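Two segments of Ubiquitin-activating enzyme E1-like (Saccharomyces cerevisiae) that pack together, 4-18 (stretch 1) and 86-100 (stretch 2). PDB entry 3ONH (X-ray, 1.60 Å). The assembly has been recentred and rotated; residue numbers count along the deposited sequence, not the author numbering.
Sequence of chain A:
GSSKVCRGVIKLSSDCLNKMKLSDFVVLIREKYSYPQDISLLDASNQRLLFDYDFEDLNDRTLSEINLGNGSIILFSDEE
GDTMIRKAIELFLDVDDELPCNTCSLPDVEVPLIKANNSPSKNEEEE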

# COMPACT_ATOMS: atom_id res chain seq x y z
N LYS A 4 -3.82 17.36 -2.00
CA LYS A 4 -4.28 16.47 -0.96
C LYS A 4 -4.11 15.01 -1.38
O LYS A 4 -3.53 14.71 -2.42
CB LYS A 4 -5.74 16.75 -0.60
CG LYS A 4 -6.74 16.18 -1.59
CD LYS A 4 -8.16 16.32 -1.08
CE LYS A 4 -8.64 17.74 -1.26
NZ LYS A 4 -8.46 18.19 -2.67
N VAL A 5 -4.64 14.11 -0.56
CA VAL A 5 -4.43 12.69 -0.76
C VAL A 5 -5.68 11.94 -0.33
O VAL A 5 -6.43 12.39 0.53
CB VAL A 5 -3.24 12.21 0.07
CG1 VAL A 5 -3.62 12.10 1.53
CG2 VAL A 5 -2.72 10.90 -0.46
N CYS A 6 -5.93 10.79 -0.96
CA CYS A 6 -7.01 9.93 -0.50
C CYS A 6 -6.56 9.20 0.75
O CYS A 6 -5.36 9.01 0.97
CB CYS A 6 -7.44 8.96 -1.60
SG CYS A 6 -7.96 9.81 -3.07
N ARG A 7 -7.51 8.82 1.59
CA ARG A 7 -7.17 8.16 2.84
C ARG A 7 -8.11 7.01 3.13
O ARG A 7 -9.30 7.06 2.82
CB ARG A 7 -7.20 9.17 4.00
CG ARG A 7 -6.18 10.29 3.85
CD ARG A 7 -6.38 11.37 4.90
NE ARG A 7 -5.45 12.49 4.71
CZ ARG A 7 -4.16 12.42 5.00
NH1 ARG A 7 -3.64 11.31 5.49
NH2 ARG A 7 -3.38 13.48 4.80
N GLY A 8 -7.56 5.96 3.72
CA GLY A 8 -8.35 4.82 4.14
C GLY A 8 -7.63 3.99 5.18
O GLY A 8 -6.44 4.20 5.43
N VAL A 9 -8.35 3.05 5.79
CA VAL A 9 -7.76 2.10 6.72
C VAL A 9 -7.76 0.70 6.12
O VAL A 9 -8.78 0.23 5.62
CB VAL A 9 -8.54 2.06 8.06
CG1 VAL A 9 -8.05 0.92 8.94
CG2 VAL A 9 -8.42 3.38 8.79
N ILE A 10 -6.60 0.05 6.16
CA ILE A 10 -6.52 -1.37 5.83
C ILE A 10 -6.69 -2.18 7.11
O ILE A 10 -5.96 -1.98 8.07
CB ILE A 10 -5.16 -1.71 5.20
CG1 ILE A 10 -5.01 -1.00 3.85
CG2 ILE A 10 -5.03 -3.20 5.00
CD1 ILE A 10 -3.65 -1.21 3.20
N LYS A 11 -7.66 -3.09 7.11
CA LYS A 11 -7.86 -4.00 8.23
C LYS A 11 -7.10 -5.30 8.01
O LYS A 11 -7.46 -6.11 7.15
CB LYS A 11 -9.35 -4.29 8.43
CG LYS A 11 -10.21 -3.06 8.69
CD LYS A 11 -11.69 -3.39 8.55
CE LYS A 11 -12.57 -2.16 8.73
NZ LYS A 11 -12.37 -1.54 10.07
N LEU A 12 -6.05 -5.50 8.81
CA LEU A 12 -5.16 -6.65 8.69
C LEU A 12 -5.20 -7.48 9.95
O LEU A 12 -5.19 -6.94 11.05
CB LEU A 12 -3.72 -6.18 8.48
CG LEU A 12 -3.18 -6.03 7.06
CD1 LEU A 12 -1.99 -5.10 7.07
CD2 LEU A 12 -2.80 -7.38 6.49
N SER A 13 -5.23 -8.80 9.79
CA SER A 13 -5.00 -9.69 10.91
C SER A 13 -3.49 -9.82 11.12
O SER A 13 -2.70 -9.57 10.21
CB SER A 13 -5.64 -11.06 10.67
OG SER A 13 -5.11 -11.69 9.51
N SER A 14 -3.09 -10.18 12.33
CA SER A 14 -1.67 -10.28 12.67
C SER A 14 -0.93 -11.26 11.78
O SER A 14 0.17 -10.99 11.32
CB SER A 14 -1.52 -10.69 14.13
OG SER A 14 -2.37 -9.91 14.96
N ASP A 15 -1.54 -12.42 11.56
CA ASP A 15 -0.92 -13.46 10.76
C ASP A 15 -0.71 -12.97 9.34
O ASP A 15 0.13 -13.49 8.62
CB ASP A 15 -1.80 -14.71 10.73
CG ASP A 15 -3.12 -14.47 10.02
OD1 ASP A 15 -3.74 -13.41 10.23
OD2 ASP A 15 -3.55 -15.36 9.25
N CYS A 16 -1.49 -11.97 8.95
CA CYS A 16 -1.44 -11.47 7.58
C CYS A 16 -0.23 -10.55 7.36
O CYS A 16 0.43 -10.62 6.33
CB CYS A 16 -2.74 -10.76 7.21
SG CYS A 16 -2.90 -10.43 5.46
N LEU A 17 0.05 -9.69 8.32
CA LEU A 17 1.24 -8.86 8.22
C LEU A 17 2.45 -9.77 8.08
O LEU A 17 3.39 -9.45 7.34
CB LEU A 17 1.38 -7.99 9.47
CG LEU A 17 2.28 -6.76 9.32
CD1 LEU A 17 1.57 -5.65 8.57
CD2 LEU A 17 2.72 -6.27 10.68
N ASN A 18 2.43 -10.90 8.77
CA ASN A 18 3.57 -11.80 8.82
C ASN A 18 3.73 -12.70 7.61
O ASN A 18 4.78 -13.31 7.43
CB ASN A 18 3.53 -12.67 10.08
CG ASN A 18 3.55 -11.85 11.36
OD1 ASN A 18 3.86 -10.66 11.35
ND2 ASN A 18 3.21 -12.50 12.47
N ARG A 86 -3.37 8.88 -11.21
CA ARG A 86 -4.29 8.39 -10.20
C ARG A 86 -3.91 9.06 -8.89
O ARG A 86 -2.76 9.00 -8.48
CB ARG A 86 -4.20 6.86 -10.08
CG ARG A 86 -5.16 6.25 -9.08
CD ARG A 86 -6.61 6.42 -9.51
NE ARG A 86 -6.85 5.80 -10.80
CZ ARG A 86 -8.01 5.86 -11.44
NH1 ARG A 86 -9.03 6.50 -10.89
NH2 ARG A 86 -8.15 5.27 -12.62
N LYS A 87 -4.86 9.73 -8.25
CA LYS A 87 -4.58 10.42 -6.99
C LYS A 87 -3.94 9.48 -5.97
O LYS A 87 -4.35 8.34 -5.83
CB LYS A 87 -5.87 11.00 -6.43
CG LYS A 87 -5.68 11.89 -5.21
CD LYS A 87 -6.96 12.65 -4.91
CE LYS A 87 -6.86 13.45 -3.62
NZ LYS A 87 -8.19 14.01 -3.26
N ALA A 88 -2.92 9.97 -5.27
CA ALA A 88 -2.21 9.16 -4.29
C ALA A 88 -3.13 8.81 -3.13
O ALA A 88 -4.10 9.52 -2.87
CB ALA A 88 -0.96 9.89 -3.79
N ILE A 89 -2.83 7.72 -2.43
CA ILE A 89 -3.63 7.33 -1.30
C ILE A 89 -2.74 7.00 -0.11
O ILE A 89 -1.70 6.39 -0.26
CB ILE A 89 -4.53 6.14 -1.66
CG1 ILE A 89 -5.45 5.79 -0.50
CG2 ILE A 89 -3.69 4.94 -2.07
CD1 ILE A 89 -6.45 4.69 -0.81
N GLU A 90 -3.16 7.46 1.07
CA GLU A 90 -2.47 7.13 2.31
C GLU A 90 -3.28 6.09 3.03
O GLU A 90 -4.41 6.35 3.43
CB GLU A 90 -2.31 8.36 3.20
CG GLU A 90 -1.14 9.26 2.83
CD GLU A 90 -0.65 10.10 4.00
OE1 GLU A 90 -0.96 9.75 5.15
OE2 GLU A 90 0.04 11.12 3.77
N LEU A 91 -2.70 4.91 3.19
CA LEU A 91 -3.38 3.80 3.85
C LEU A 91 -2.81 3.51 5.23
O LEU A 91 -1.62 3.22 5.38
CB LEU A 91 -3.34 2.55 2.97
CG LEU A 91 -4.10 2.64 1.65
CD1 LEU A 91 -3.68 1.55 0.70
CD2 LEU A 91 -5.59 2.58 1.90
N PHE A 92 -3.68 3.58 6.23
CA PHE A 92 -3.33 3.28 7.61
C PHE A 92 -3.47 1.78 7.83
O PHE A 92 -4.51 1.20 7.54
CB PHE A 92 -4.29 4.03 8.54
CG PHE A 92 -3.97 3.88 10.00
CD1 PHE A 92 -3.26 4.87 10.66
CD2 PHE A 92 -4.40 2.78 10.72
CE1 PHE A 92 -2.97 4.75 12.01
CE2 PHE A 92 -4.10 2.65 12.06
CZ PHE A 92 -3.39 3.64 12.71
N LEU A 93 -2.42 1.15 8.35
CA LEU A 93 -2.45 -0.28 8.65
C LEU A 93 -3.01 -0.53 10.04
O LEU A 93 -2.37 -0.25 11.05
CB LEU A 93 -1.06 -0.91 8.54
CG LEU A 93 -0.29 -0.72 7.23
CD1 LEU A 93 0.96 -1.59 7.21
CD2 LEU A 93 -1.19 -1.06 6.06
N ASP A 94 -4.22 -1.08 10.07
CA ASP A 94 -4.90 -1.43 11.32
C ASP A 94 -4.79 -2.92 11.61
O ASP A 94 -5.64 -3.71 11.19
CB ASP A 94 -6.37 -0.99 11.24
CG ASP A 94 -7.19 -1.45 12.43
OD1 ASP A 94 -6.61 -1.91 13.43
OD2 ASP A 94 -8.44 -1.35 12.36
N VAL A 95 -3.74 -3.30 12.33
CA VAL A 95 -3.52 -4.69 12.69
C VAL A 95 -4.28 -5.01 13.98
O VAL A 95 -3.91 -4.56 15.07
CB VAL A 95 -2.03 -4.98 12.83
CG1 VAL A 95 -1.80 -6.38 13.39
CG2 VAL A 95 -1.35 -4.82 11.48
N ASP A 96 -5.35 -5.78 13.85
CA ASP A 96 -6.31 -5.94 14.93
C ASP A 96 -6.46 -7.39 15.41
O ASP A 96 -6.55 -8.32 14.60
CB ASP A 96 -7.67 -5.39 14.49
CG ASP A 96 -8.74 -5.56 15.53
OD1 ASP A 96 -8.40 -5.69 16.73
OD2 ASP A 96 -9.93 -5.56 15.16
N ASP A 97 -6.50 -7.56 16.72
CA ASP A 97 -6.84 -8.84 17.33
C ASP A 97 -8.14 -8.68 18.11
O ASP A 97 -8.26 -7.79 18.96
CB ASP A 97 -5.72 -9.31 18.25
N GLU A 98 -9.10 -9.54 17.83
CA GLU A 98 -8.88 -10.64 16.89
C GLU A 98 -9.72 -10.52 15.63
O GLU A 98 -10.89 -10.89 15.62
CB GLU A 98 -9.14 -11.97 17.58
N LEU A 99 -9.12 -9.98 14.57
CA LEU A 99 -9.70 -10.13 13.25
C LEU A 99 -9.56 -11.60 12.89
O LEU A 99 -8.68 -12.28 13.41
CB LEU A 99 -8.97 -9.27 12.22
CG LEU A 99 -9.41 -7.82 12.08
CD1 LEU A 99 -8.66 -7.14 10.95
CD2 LEU A 99 -10.91 -7.73 11.85
N PRO A 100 -10.44 -12.10 12.02
CA PRO A 100 -10.30 -13.49 11.58
C PRO A 100 -8.96 -13.69 10.90
O PRO A 100 -8.38 -12.74 10.38
CB PRO A 100 -11.43 -13.65 10.58
CG PRO A 100 -12.43 -12.62 10.95
CD PRO A 100 -11.64 -11.46 11.46
O HOH W 1 -0.51 13.38 5.86
O HOH W 2 -11.36 -1.85 12.89

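What holds the two backbones together? Residues around 6-12 and 89-95 run side by side as parallel strands, their axes 18° apart and 4.5 Å at closest approach. In a parallel pair each bonding residue reaches two partners that flank its opposite number. Cys6, level with Ile89, gives its N to Ala88 O at 2.9 Å and takes Glu90 N on its O at 2.7 Å. Gly8, Ile10 and Leu12 repeat the pattern: Ile10 N lies 2.8 Å from Phe92 O, and Ile10 O lies 2.8 Å from Asp94 N. The ladder ends with Asp96 N donating to Leu12 O at 3.0 Å.

How do the apolar side chains share the buried face? Cys6, Ile10 and Leu12 project to the same side of the sheet as Ile89, Leu91, Leu93 and Val95. Ile10 is m at chi1 and t at chi2, an extended arrangement that carries its CD1 to 3.7 Å from Leu91 CD1 and 3.8 Å from Leu93 CD2, so one methyl touches two leucines. Leu93, with chi1 m and chi2 t, brings the end of its side chain nearer to the first strand than its CA-to-CB bond alone would suggest. Leu12 has a chi1 of -93°, between wells, and in this conformation its CD1 is 4.2 Å from Leu93 CD2. From the following helix, Leu17 points toward the strand; its t, p conformation leaves CD1 4.3 Å from Leu93 CD1 and 4.2 Å from Val95 CG2. Gly8 has no side chain to add here, and Leu91 CD2 lies close to where a CB would be.

What do the charged side chains do on the other face? Arg7 and Glu90 are level, and the end of the Arg7 side chain comes nearer to the second strand. With chi1 m and the next two angles t, Arg7 extends far enough for NH1 to form a salt bridge with Glu90 OE1 at 3.1 Å; the hydrogen bond within it is weak, its angle being 133°. Water 1 reinforces the pair, accepting from Arg7 NH2 and donating to Glu90 OE2, both at 3.1 Å. Lys11 and Asp94 are less direct: Lys11 NZ stays 4.6 Å from Asp94 OD2, beyond a salt bridge, and water 2 spans the gap, with a weak bond on the lysine side. Between these pairs, Val9 in its t rotamer places CG1 3.4 Å from Asp94 CB, while the end of the Phe92 side chain leads away.

How does the contact finish at its two ends? At the start, the all-t chain of Lys87 reaches across until its CD is 3.5 Å from Cys6 SG. Its NZ comes 4.2 Å from Lys4 NZ, a proximity of like charges. At the far end Ser13 occupies the N-cap position; within its own stretch, its p rotamer brings OG to Asp15 OD1 in a very short 2.3 Å hydrogen bond, while Ser13 CB lies 3.2 Å from Pro100 O. Leu99, though poorly ordered, points back toward the first stretch, with CD1 3.5 Å from Leu12 O.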